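Long-range contact in agmatine ureohydrolase (Thermoplasma volcanium GSS1, PDB 3PZL), which probably hydrolyses agmatine to putrescine and urea, as a manganese-dependent member of the arginase family with two metal ions per subunit: residues B[254-259]-B[289-293]. Residues are numbered along the deposited sequence; the frame is centred on the assembly and turned at random.
Sequences VRRLIE and LLQVF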
loop_
_atom_site.group_PDB
_atom_site.type_symbol
_atom_site.label_atom_id
_atom_site.label_comp_id
_atom_site.label_asym_id
_atom_site.label_seq_id
_atom_site.Cartn_x
_atom_site.Cartn_y
_atom_site.Cartn_z
ATOM N N VAL B 254 -21.094 -8.512 17.304
ATOM C CA VAL B 254 -20.141 -9.190 18.135
ATOM C C VAL B 254 -20.062 -8.451 19.439
ATOM O O VAL B 254 -19.798 -9.051 20.488
ATOM C CB VAL B 254 -18.775 -9.305 17.459
ATOM C CG1 VAL B 254 -17.742 -9.869 18.384
ATOM C CG2 VAL B 254 -18.873 -10.199 16.235
ATOM N N ARG B 255 -20.326 -7.147 19.393
ATOM C CA ARG B 255 -20.210 -6.310 20.580
ATOM C C ARG B 255 -21.327 -6.676 21.504
ATOM O O ARG B 255 -21.120 -6.827 22.699
ATOM C CB ARG B 255 -20.258 -4.823 20.210
ATOM C CG ARG B 255 -20.314 -3.837 21.392
ATOM C CD ARG B 255 -20.599 -2.423 20.877
ATOM N NE ARG B 255 -20.696 -1.388 21.930
ATOM C CZ ARG B 255 -21.852 -0.910 22.403
ATOM N NH1 ARG B 255 -22.979 -1.407 21.941
ATOM N NH2 ARG B 255 -21.889 0.045 23.335
ATOM N N ARG B 256 -22.511 -6.855 20.936
ATOM C CA ARG B 256 -23.685 -7.214 21.707
ATOM C C ARG B 256 -23.489 -8.580 22.327
ATOM O O ARG B 256 -23.851 -8.807 23.462
ATOM C CB ARG B 256 -24.935 -7.147 20.814
ATOM C CG ARG B 256 -26.239 -7.466 21.502
ATOM C CD ARG B 256 -26.649 -6.420 22.519
ATOM N NE ARG B 256 -27.855 -6.836 23.221
ATOM C CZ ARG B 256 -28.434 -6.158 24.203
ATOM N NH1 ARG B 256 -27.896 -5.031 24.634
ATOM N NH2 ARG B 256 -29.529 -6.639 24.783
ATOM N N LEU B 257 -22.895 -9.491 21.586
ATOM C CA LEU B 257 -22.588 -10.814 22.124
ATOM C C LEU B 257 -21.712 -10.744 23.373
ATOM O O LEU B 257 -21.906 -11.492 24.320
ATOM C CB LEU B 257 -21.937 -11.735 21.071
ATOM C CG LEU B 257 -21.755 -13.202 21.547
ATOM C CD1 LEU B 257 -21.887 -14.220 20.490
ATOM C CD2 LEU B 257 -20.449 -13.387 22.206
ATOM N N ILE B 258 -20.768 -9.822 23.374
ATOM C CA ILE B 258 -19.814 -9.696 24.444
ATOM C C ILE B 258 -20.421 -8.948 25.610
ATOM O O ILE B 258 -20.374 -9.418 26.747
ATOM C CB ILE B 258 -18.533 -9.008 23.940
ATOM C CG1 ILE B 258 -17.886 -9.866 22.827
ATOM C CG2 ILE B 258 -17.566 -8.773 25.081
ATOM C CD1 ILE B 258 -16.787 -9.210 22.075
ATOM N N GLU B 259 -20.971 -7.772 25.327
ATOM C CA GLU B 259 -21.759 -6.977 26.289
ATOM C C GLU B 259 -22.579 -7.936 27.201
ATOM O O GLU B 259 -22.436 -7.940 28.420
ATOM C CB GLU B 259 -22.731 -6.133 25.461
ATOM C CG GLU B 259 -23.065 -4.787 25.946
ATOM C CD GLU B 259 -24.170 -4.118 25.112
ATOM O OE1 GLU B 259 -25.087 -4.798 24.607
ATOM O OE2 GLU B 259 -24.126 -2.884 24.953
ATOM N N LEU B 289 -13.138 -4.177 20.889
ATOM C CA LEU B 289 -13.766 -5.404 21.389
ATOM C C LEU B 289 -13.192 -5.877 22.724
ATOM O O LEU B 289 -13.897 -6.468 23.536
ATOM C CB LEU B 289 -13.642 -6.513 20.352
ATOM C CG LEU B 289 -14.606 -6.407 19.167
ATOM C CD1 LEU B 289 -14.270 -7.513 18.181
ATOM C CD2 LEU B 289 -16.090 -6.454 19.595
ATOM N N LEU B 290 -11.913 -5.607 22.961
ATOM C CA LEU B 290 -11.296 -5.992 24.232
ATOM C C LEU B 290 -11.701 -5.019 25.333
ATOM O O LEU B 290 -11.816 -5.405 26.482
ATOM C CB LEU B 290 -9.766 -6.054 24.083
ATOM C CG LEU B 290 -8.915 -5.762 25.304
ATOM C CD1 LEU B 290 -8.995 -6.955 26.200
ATOM C CD2 LEU B 290 -7.506 -5.503 24.857
ATOM N N GLN B 291 -11.906 -3.757 24.979
ATOM C CA GLN B 291 -12.373 -2.792 25.946
ATOM C C GLN B 291 -13.770 -3.179 26.345
ATOM O O GLN B 291 -14.107 -3.202 27.531
ATOM C CB GLN B 291 -12.396 -1.384 25.359
ATOM C CG GLN B 291 -11.050 -0.701 25.330
ATOM C CD GLN B 291 -11.178 0.806 25.289
ATOM O OE1 GLN B 291 -12.065 1.372 24.618
ATOM N NE2 GLN B 291 -10.292 1.474 26.015
ATOM N N VAL B 292 -14.577 -3.506 25.340
ATOM C CA VAL B 292 -15.969 -3.852 25.548
ATOM C C VAL B 292 -16.142 -5.050 26.494
ATOM O O VAL B 292 -17.032 -5.060 27.340
ATOM C CB VAL B 292 -16.679 -4.088 24.196
ATOM C CG1 VAL B 292 -17.938 -4.936 24.350
ATOM C CG2 VAL B 292 -17.013 -2.784 23.576
ATOM N N PHE B 293 -15.306 -6.062 26.353
ATOM C CA PHE B 293 -15.399 -7.193 27.241
ATOM C C PHE B 293 -15.137 -6.801 28.687
ATOM O O PHE B 293 -15.956 -7.088 29.570
ATOM C CB PHE B 293 -14.428 -8.263 26.821
ATOM C CG PHE B 293 -14.303 -9.365 27.796
ATOM C CD1 PHE B 293 -15.131 -10.463 27.722
ATOM C CD2 PHE B 293 -13.360 -9.318 28.789
ATOM C CE1 PHE B 293 -14.997 -11.506 28.615
ATOM C CE2 PHE B 293 -13.238 -10.357 29.696
ATOM C CZ PHE B 293 -14.044 -11.452 29.601
#
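I258 reaches across to L289, V292 and F293, and its branches divide the work. A chi1 of -61° sets CG1 beside the backbone N and turns CG2 anti to it; I258 CG2 lies 3.6 Å from F293 CB, near the plane of the phenyl ring at its edge. The other branch extends to CD1, which meets L289 CD2 at 3.8 Å, the two side chains crossing at about a right angle. L289 CD2 also touches V254 CG1 (4.0 Å), so one methyl bridges residues a helical turn apart. V292 CG1 packs between I258 CG2, at 3.9 Å, and the aliphatic CG of R255, at 4.0 Å.

The segment axes approach to 9.3 Å with 25° between their directions, the near-parallel course expected of neighbouring helices on one side of the parallel sheet in this alpha/beta arginase fold. Beneath them, I258 rests on F268 of strand 265-271, with which F293 also stacks, while V254 leans on V143 of strand 138-143. At the outer margin, the extended R255 chain carries its guanidinium to a cation-pi contact with F203 of a second subunit. E259 OE1 takes a hydrogen-bonded salt bridge from R256 NH1 at 2.8 Å, whereas E259 OE2 faces R255 NH1 by charge alone, well out of the guanidinium plane.

No hydrogen bond joins the two segments; cohesion is apolar, almost wholly methyl and methylene contact with one ring edge, and the charged ends of R255, R256 and E259 are kept to the margin, where R255 reaches the neighbouring subunit.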